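Side-chain contacts in DNA mismatch repair protein PMS1 (Saccharomyces cerevisiae, PDB 3H4L), which takes part in DNA mismatch repair and carries an ATP-binding domain of the gyrase B, Hsp90 and histidine kinase type: residues Y71-L74 with A75-H78; I183-A186 with A187-F190; D348-K351 with T352-D356. All coordinates share one frame; numbering follows the deposited sequence.

Overall arrangement
The three contacts are local and follow one another along the chain. Contacts 1 and 3 belong to different sequence-family regions, on opposite sides of the chain's centre, with centres about 47 Å apart. All three are partly buried. The centre of contact 2 lies nearest the chain's centre, at about 12 Å, with contacts 1 and 3 farther out at about 22 and 28 Å. Contact 1 is a loop at the nucleotide pocket, tied by apolar touches and waters. Contact 2 joins helix 167-184 to strand 189-195 through a beta turn with one backbone hydrogen bond. Contact 3 lies wholly within helix 343-362 and is rich in hydrogen bonds. No two contacts share a helix or strand.

Contact 1 (Y71-L74 with A75-H78); sequences YEFL and ALKH. With ANP (phosphoaminophosphonic acid-adenylate ester), chain E.
The loop between strand 56-61 and helix 80-83 borders the nucleotide pocket, and in it Phe73 and Leu76 meet three residues apart. Leu76 CD1 lies 4.0 Å from Phe73 CD2, and the two side chains cross at a slant. The same methyl rests on the backbone, with Leu76 CD1 3.5 Å from Glu72 O. Glu72 CB sits over one face of the Phe73 ring, offset toward its rim. Phe86 and Leu95 also touch this side chain.

This segment belongs to the ATPase domain shared with gyrase B, Hsp90 and histidine kinases. Leu74 is the residue of 71-78 that lines the pocket. Leu74 CG lies anti to the backbone N (chi1 -161°), which turns the branched end toward the ribose. Leu74 CD1 comes to 3.1 Å from O4' of the bound ATP analogue and 3.5 Å from its C1'. Leu102 and Ile66 also touch Leu74.

Two waters link the backbone. One accepts from Ala75 N at 2.8 Å and makes a weak bond to Glu72 O. The other lies 3.0 Å from Leu74 O and 2.8 Å from Leu76 O, within reach of both carbonyls.

Contact 2 (I183-A186 with A187-F190); sequences IINA and AIKF
The Phe190 ring meets Asn185 at its edge. Asn185 CB lies near the ring plane, 4.0 Å from Phe190 CE1. One face of the Asn185 amide is met by Ile188 CD1, 3.9 Å from both Asn185 CG and Asn185 OD1. Asn185 CB touches both side chains, as Ile188 CD1 is also 3.8 Å from it.

Asn185 and Ile188 run side by side and point the same way. In both residues the first torsion sets the chain beside the backbone N, with chi1 -68° for Asn185 and -61° for Ile188. Ile188 CG1 then carries CD1 over that face of the amide. The polar end of Asn185 turns back to the helix, where ND2 is hydrogen-bonded to Tyr181 O.

The backbone makes a type I beta turn from Asn185 to Ile188. Ile188 N donates to Asn185 O at 3.0 Å. The N-H points at the oxygen with an angle of 146°, and the donor stands well above the carbonyl plane. Asn185 is also the centre of an inverse gamma turn, with a weak bond of 3.1 Å from Ala186 N to Ile184 O. The two turns overlap, so the chain reverses within a few residues. Ala186 and Ala187 occupy the middle of the beta turn.

Asn185 is the first residue to leave the helical path of helix 167-184. At the other end of the turn, strand 189-195 begins beside strand 44-50 in the large mixed sheet. Helix 26-39 covers the side chains of this corner, as Ile38 touches Asn185 and Ile188, and Val34 touches Phe190. Helix 213-221 packs on Ile183 and Ile184.

Contact 3 (D348-K351 with T352-D356); sequences DIFK and TTLSD
Thr353 and Ile349, one turn apart in helix 343-362, are joined by two hydrogen bonds to a single oxygen. Thr353 N donates to Ile349 O at 3.1 Å. Thr353 OG1 donates to the same oxygen at 2.6 Å. The two donors reach it from opposite faces of the carbonyl plane. With OG1 beside its own backbone N (chi1 -70°), the hydroxyl faces back along the helix. A methyl flanks this oxygen, with Ile349 CG2 3.9 Å from Thr353 OG1.

The other bonds are regular helical ones. Thr352 N donates to Asp348 O, and Ser355 N to Lys351 O. Leu354 N donates to Phe350 O at 2.7 Å, nearly in line with the carbonyl.

The apolar contacts follow the same spacing. Phe350 and Leu354 lie side by side, with Leu354 CD2 4.0 Å from Phe350 CZ. Leu354 CB lies over one face of the ring. Leu236 of strand 229-237 touches Ile349, Phe350 and Thr353, and Leu297 of helix 295-306 touches Phe350.

Replacing Thr353 by a valine would probably leave Ile349 O with the backbone N-H as its sole partner within this helical segment. The hydroxyl of Thr353 is thus taken up by its own helix, which is consistent with this polar residue packing against Leu234 and Leu236 of strand 229-237.

Contact 1 (Y71-L74 with A75-H78)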
loop_
_atom_site.group_PDB
_atom_site.type_symbol
_atom_site.label_atom_id
_atom_site.label_comp_id
_atom_site.label_asym_id
_atom_site.label_seq_id
_atom_site.Cartn_x
_atom_site.Cartn_y
_atom_site.Cartn_z
ATOM N N TYR B 71 16.418 29.388 2.711
ATOM C CA TYR B 71 17.215 28.163 2.814
ATOM C C TYR B 71 18.044 28.105 4.087
ATOM O O TYR B 71 17.940 27.176 4.880
ATOM C CB TYR B 71 18.193 28.048 1.639
ATOM C CG TYR B 71 17.606 27.686 0.292
ATOM C CD1 TYR B 71 18.416 27.644 -0.847
ATOM C CD2 TYR B 71 16.247 27.398 0.142
ATOM C CE1 TYR B 71 17.890 27.328 -2.099
ATOM C CE2 TYR B 71 15.712 27.082 -1.108
ATOM C CZ TYR B 71 16.542 27.053 -2.222
ATOM O OH TYR B 71 16.026 26.777 -3.467
ATOM N N GLU B 72 18.876 29.117 4.265
ATOM C CA GLU B 72 19.792 29.195 5.390
ATOM C C GLU B 72 19.187 29.263 6.781
ATOM O O GLU B 72 19.827 28.854 7.750
ATOM C CB GLU B 72 20.711 30.399 5.194
ATOM C CG GLU B 72 22.131 30.195 5.691
ATOM C CD GLU B 72 23.049 31.325 5.252
ATOM O OE1 GLU B 72 23.039 32.396 5.904
ATOM O OE2 GLU B 72 23.761 31.139 4.238
ATOM N N PHE B 73 17.967 29.779 6.888
ATOM C CA PHE B 73 17.323 29.919 8.187
ATOM C C PHE B 73 16.042 29.105 8.334
ATOM O O PHE B 73 15.287 29.284 9.285
ATOM C CB PHE B 73 17.015 31.393 8.446
ATOM C CG PHE B 73 18.132 32.311 8.064
ATOM C CD1 PHE B 73 18.265 32.755 6.749
ATOM C CD2 PHE B 73 19.075 32.709 9.005
ATOM C CE1 PHE B 73 19.333 33.587 6.375
ATOM C CE2 PHE B 73 20.143 33.537 8.645
ATOM C CZ PHE B 73 20.271 33.976 7.328
ATOM N N LEU B 74 15.806 28.195 7.404
ATOM C CA LEU B 74 14.595 27.403 7.453
ATOM C C LEU B 74 14.473 26.478 8.666
ATOM O O LEU B 74 13.435 26.452 9.317
ATOM C CB LEU B 74 14.460 26.590 6.168
ATOM C CG LEU B 74 13.036 26.103 5.913
ATOM C CD1 LEU B 74 12.131 27.313 5.797
ATOM C CD2 LEU B 74 12.979 25.265 4.644
ATOM N N ALA B 75 15.526 25.736 8.984
ATOM C CA ALA B 75 15.471 24.801 10.108
ATOM C C ALA B 75 16.291 25.151 11.358
ATOM O O ALA B 75 16.530 24.290 12.200
ATOM C CB ALA B 75 15.849 23.403 9.623
ATOM N N LEU B 76 16.719 26.397 11.488
ATOM C CA LEU B 76 17.482 26.792 12.661
ATOM C C LEU B 76 16.540 27.036 13.830
ATOM O O LEU B 76 15.385 27.429 13.632
ATOM C CB LEU B 76 18.255 28.088 12.393
ATOM C CG LEU B 76 19.394 28.091 11.368
ATOM C CD1 LEU B 76 19.907 29.509 11.202
ATOM C CD2 LEU B 76 20.517 27.173 11.820
ATOM N N LYS B 77 17.030 26.796 15.047
ATOM C CA LYS B 77 16.239 27.066 16.241
ATOM C C LYS B 77 16.453 28.532 16.612
ATOM O O LYS B 77 17.564 29.051 16.511
ATOM C CB LYS B 77 16.662 26.167 17.402
ATOM C CG LYS B 77 15.757 24.955 17.570
ATOM C CD LYS B 77 16.102 24.114 18.781
ATOM C CE LYS B 77 15.096 22.993 18.911
ATOM N NZ LYS B 77 15.533 21.951 19.855
ATOM N N HIS B 78 15.386 29.199 17.035
ATOM C CA HIS B 78 15.464 30.602 17.392
ATOM C C HIS B 78 16.025 30.821 18.792
ATOM O O HIS B 78 15.469 30.338 19.771
ATOM C CB HIS B 78 14.070 31.235 17.270
ATOM C CG HIS B 78 14.055 32.722 17.464
ATOM N ND1 HIS B 78 13.794 33.313 18.682
ATOM C CD2 HIS B 78 14.269 33.739 16.595
ATOM C CE1 HIS B 78 13.842 34.628 18.554
ATOM N NE2 HIS B 78 14.128 34.912 17.296
HETATM P PG ANP E . 3.590 25.453 12.043
HETATM O O1G ANP E . 4.129 24.160 11.587
HETATM O O2G ANP E . 2.364 25.815 11.372
HETATM O O3G ANP E . 3.405 25.575 13.531
HETATM P PB ANP E . 5.568 26.560 10.297
HETATM O O1B ANP E . 6.057 27.947 10.057
HETATM O O2B ANP E . 4.915 25.907 9.177
HETATM N N3B ANP E . 4.690 26.566 11.637
HETATM P PA ANP E . 7.520 24.407 10.123
HETATM O O1A ANP E . 6.456 23.445 9.919
HETATM O O2A ANP E . 8.762 24.011 10.849
HETATM O O3A ANP E . 6.864 25.739 10.712
HETATM O "O5'" ANP E . 8.179 24.811 8.729
HETATM C "C5'" ANP E . 8.409 26.157 8.551
HETATM C "C4'" ANP E . 8.949 26.860 7.368
HETATM O "O4'" ANP E . 9.476 25.924 6.410
HETATM C "C3'" ANP E . 7.653 27.385 6.850
HETATM O "O3'" ANP E . 7.306 28.597 7.531
HETATM C "C2'" ANP E . 7.904 27.459 5.373
HETATM O "O2'" ANP E . 8.437 28.742 5.105
HETATM C "C1'" ANP E . 8.872 26.248 5.168
HETATM N N9 ANP E . 8.304 24.960 4.671
HETATM C C8 ANP E . 8.182 23.716 5.269
HETATM N N7 ANP E . 7.633 22.775 4.559
HETATM C C5 ANP E . 7.353 23.426 3.373
HETATM C C6 ANP E . 6.744 23.032 2.121
HETATM N N6 ANP E . 6.317 21.792 1.918
HETATM N N1 ANP E . 6.597 23.951 1.081
HETATM C C2 ANP E . 7.027 25.249 1.244
HETATM N N3 ANP E . 7.614 25.722 2.381
HETATM C C4 ANP E . 7.742 24.778 3.412
HETATM O O HOH W 1 18.246 25.940 8.427
HETATM O O HOH W 2 13.025 26.981 12.245
#

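Contact 2 (I183-A186 with A187-F190)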
loop_
_atom_site.group_PDB
_atom_site.type_symbol
_atom_site.label_atom_id
_atom_site.label_comp_id
_atom_site.label_asym_id
_atom_site.label_seq_id
_atom_site.Cartn_x
_atom_site.Cartn_y
_atom_site.Cartn_z
ATOM N N ILE B 183 -10.075 13.148 3.371
ATOM C CA ILE B 183 -11.516 13.224 3.270
ATOM C C ILE B 183 -12.042 14.658 3.238
ATOM O O ILE B 183 -13.008 14.951 2.534
ATOM C CB ILE B 183 -12.185 12.452 4.405
ATOM C CG1 ILE B 183 -11.845 10.969 4.267
ATOM C CG2 ILE B 183 -13.690 12.660 4.365
ATOM C CD1 ILE B 183 -12.398 10.116 5.369
ATOM N N ILE B 184 -11.404 15.562 3.973
ATOM C CA ILE B 184 -11.873 16.937 4.001
ATOM C C ILE B 184 -11.283 17.817 2.907
ATOM O O ILE B 184 -11.910 18.783 2.483
ATOM C CB ILE B 184 -11.572 17.598 5.352
ATOM C CG1 ILE B 184 -12.329 18.928 5.469
ATOM C CG2 ILE B 184 -10.083 17.848 5.484
ATOM C CD1 ILE B 184 -13.849 18.788 5.544
ATOM N N ASN B 185 -10.085 17.490 2.444
ATOM C CA ASN B 185 -9.446 18.297 1.412
ATOM C C ASN B 185 -9.748 17.875 -0.023
ATOM O O ASN B 185 -8.907 17.303 -0.722
ATOM C CB ASN B 185 -7.944 18.345 1.656
ATOM C CG ASN B 185 -7.595 19.122 2.906
ATOM O OD1 ASN B 185 -7.737 20.344 2.950
ATOM N ND2 ASN B 185 -7.150 18.417 3.938
ATOM N N ALA B 186 -10.968 18.198 -0.440
ATOM C CA ALA B 186 -11.482 17.910 -1.769
ATOM C C ALA B 186 -10.643 18.548 -2.879
ATOM O O ALA B 186 -10.407 17.940 -3.920
ATOM C CB ALA B 186 -12.912 18.412 -1.859
ATOM N N ALA B 187 -10.205 19.780 -2.653
ATOM C CA ALA B 187 -9.409 20.503 -3.634
ATOM C C ALA B 187 -7.981 19.968 -3.718
ATOM O O ALA B 187 -7.142 20.523 -4.437
ATOM C CB ALA B 187 -9.389 21.989 -3.279
ATOM N N ILE B 188 -7.709 18.886 -2.995
ATOM C CA ILE B 188 -6.371 18.310 -2.967
ATOM C C ILE B 188 -6.324 16.833 -3.334
ATOM O O ILE B 188 -7.158 16.047 -2.887
ATOM C CB ILE B 188 -5.737 18.475 -1.559
ATOM C CG1 ILE B 188 -5.625 19.959 -1.206
ATOM C CG2 ILE B 188 -4.358 17.820 -1.519
ATOM C CD1 ILE B 188 -5.013 20.228 0.149
ATOM N N LYS B 189 -5.343 16.457 -4.146
ATOM C CA LYS B 189 -5.180 15.057 -4.526
ATOM C C LYS B 189 -4.089 14.408 -3.680
ATOM O O LYS B 189 -2.932 14.833 -3.712
ATOM C CB LYS B 189 -4.785 14.905 -5.998
ATOM C CG LYS B 189 -4.350 13.476 -6.314
ATOM C CD LYS B 189 -3.794 13.286 -7.717
ATOM C CE LYS B 189 -3.454 11.805 -7.939
ATOM N NZ LYS B 189 -3.060 11.480 -9.342
ATOM N N PHE B 190 -4.456 13.378 -2.928
ATOM C CA PHE B 190 -3.496 12.668 -2.096
ATOM C C PHE B 190 -3.165 11.311 -2.705
ATOM O O PHE B 190 -4.028 10.658 -3.302
ATOM C CB PHE B 190 -4.053 12.442 -0.688
ATOM C CG PHE B 190 -3.990 13.645 0.193
ATOM C CD1 PHE B 190 -5.069 14.516 0.282
ATOM C CD2 PHE B 190 -2.854 13.902 0.955
ATOM C CE1 PHE B 190 -5.019 15.631 1.126
ATOM C CE2 PHE B 190 -2.792 15.010 1.797
ATOM C CZ PHE B 190 -3.876 15.873 1.883
#

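Contact 3 (D348-K351 with T352-D356)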
loop_
_atom_site.group_PDB
_atom_site.type_symbol
_atom_site.label_atom_id
_atom_site.label_comp_id
_atom_site.label_asym_id
_atom_site.label_seq_id
_atom_site.Cartn_x
_atom_site.Cartn_y
_atom_site.Cartn_z
ATOM N N ASP B 348 -24.773 22.439 23.426
ATOM C CA ASP B 348 -26.190 22.201 23.691
ATOM C C ASP B 348 -27.094 22.340 22.472
ATOM O O ASP B 348 -28.025 21.548 22.284
ATOM C CB ASP B 348 -26.675 23.138 24.801
ATOM C CG ASP B 348 -26.038 22.824 26.138
ATOM O OD1 ASP B 348 -26.308 21.725 26.678
ATOM O OD2 ASP B 348 -25.263 23.667 26.643
ATOM N N ILE B 349 -26.831 23.350 21.653
ATOM C CA ILE B 349 -27.631 23.563 20.457
ATOM C C ILE B 349 -27.351 22.450 19.453
ATOM O O ILE B 349 -28.217 22.081 18.663
ATOM C CB ILE B 349 -27.338 24.947 19.832
ATOM C CG1 ILE B 349 -27.901 26.040 20.749
ATOM C CG2 ILE B 349 -27.932 25.036 18.432
ATOM C CD1 ILE B 349 -27.881 27.433 20.154
ATOM N N PHE B 350 -26.141 21.908 19.504
ATOM C CA PHE B 350 -25.762 20.823 18.615
ATOM C C PHE B 350 -26.440 19.532 19.080
ATOM O O PHE B 350 -27.069 18.820 18.291
ATOM C CB PHE B 350 -24.239 20.631 18.624
ATOM C CG PHE B 350 -23.773 19.477 17.779
ATOM C CD1 PHE B 350 -23.788 19.564 16.389
ATOM C CD2 PHE B 350 -23.384 18.279 18.370
ATOM C CE1 PHE B 350 -23.426 18.473 15.603
ATOM C CE2 PHE B 350 -23.020 17.177 17.592
ATOM C CZ PHE B 350 -23.041 17.273 16.208
ATOM N N LYS B 351 -26.310 19.245 20.373
ATOM C CA LYS B 351 -26.878 18.040 20.957
ATOM C C LYS B 351 -28.346 17.864 20.595
ATOM O O LYS B 351 -28.754 16.787 20.173
ATOM C CB LYS B 351 -26.717 18.062 22.478
ATOM C CG LYS B 351 -27.103 16.756 23.167
ATOM C CD LYS B 351 -27.087 16.888 24.695
ATOM C CE LYS B 351 -25.713 17.308 25.226
ATOM N NZ LYS B 351 -25.673 17.432 26.719
ATOM N N THR B 352 -29.138 18.920 20.742
ATOM C CA THR B 352 -30.557 18.816 20.422
ATOM C C THR B 352 -30.799 18.842 18.914
ATOM O O THR B 352 -31.706 18.173 18.423
ATOM C CB THR B 352 -31.385 19.953 21.092
ATOM O OG1 THR B 352 -31.240 21.176 20.352
ATOM C CG2 THR B 352 -30.911 20.176 22.527
ATOM N N THR B 353 -29.984 19.608 18.187
ATOM C CA THR B 353 -30.116 19.719 16.730
ATOM C C THR B 353 -29.831 18.388 16.044
ATOM O O THR B 353 -30.492 18.028 15.066
ATOM C CB THR B 353 -29.160 20.785 16.136
ATOM O OG1 THR B 353 -29.594 22.098 16.515
ATOM C CG2 THR B 353 -29.146 20.692 14.619
ATOM N N LEU B 354 -28.840 17.665 16.554
ATOM C CA LEU B 354 -28.493 16.372 15.990
ATOM C C LEU B 354 -29.575 15.381 16.402
ATOM O O LEU B 354 -30.139 14.674 15.568
ATOM C CB LEU B 354 -27.127 15.906 16.512
ATOM C CG LEU B 354 -26.680 14.549 15.965
ATOM C CD1 LEU B 354 -26.453 14.670 14.466
ATOM C CD2 LEU B 354 -25.415 14.086 16.664
ATOM N N SER B 355 -29.861 15.348 17.701
ATOM C CA SER B 355 -30.878 14.459 18.251
ATOM C C SER B 355 -32.149 14.526 17.410
ATOM O O SER B 355 -32.650 13.507 16.934
ATOM C CB SER B 355 -31.196 14.858 19.697
ATOM O OG SER B 355 -32.136 13.969 20.280
ATOM N N ASP B 356 -32.659 15.737 17.221
ATOM C CA ASP B 356 -33.866 15.926 16.437
ATOM C C ASP B 356 -33.637 15.572 14.966
ATOM O O ASP B 356 -34.594 15.363 14.221
ATOM C CB ASP B 356 -34.363 17.370 16.589
ATOM C CG ASP B 356 -34.321 18.143 15.292
ATOM O OD1 ASP B 356 -33.262 18.137 14.621
ATOM O OD2 ASP B 356 -35.348 18.766 14.950
#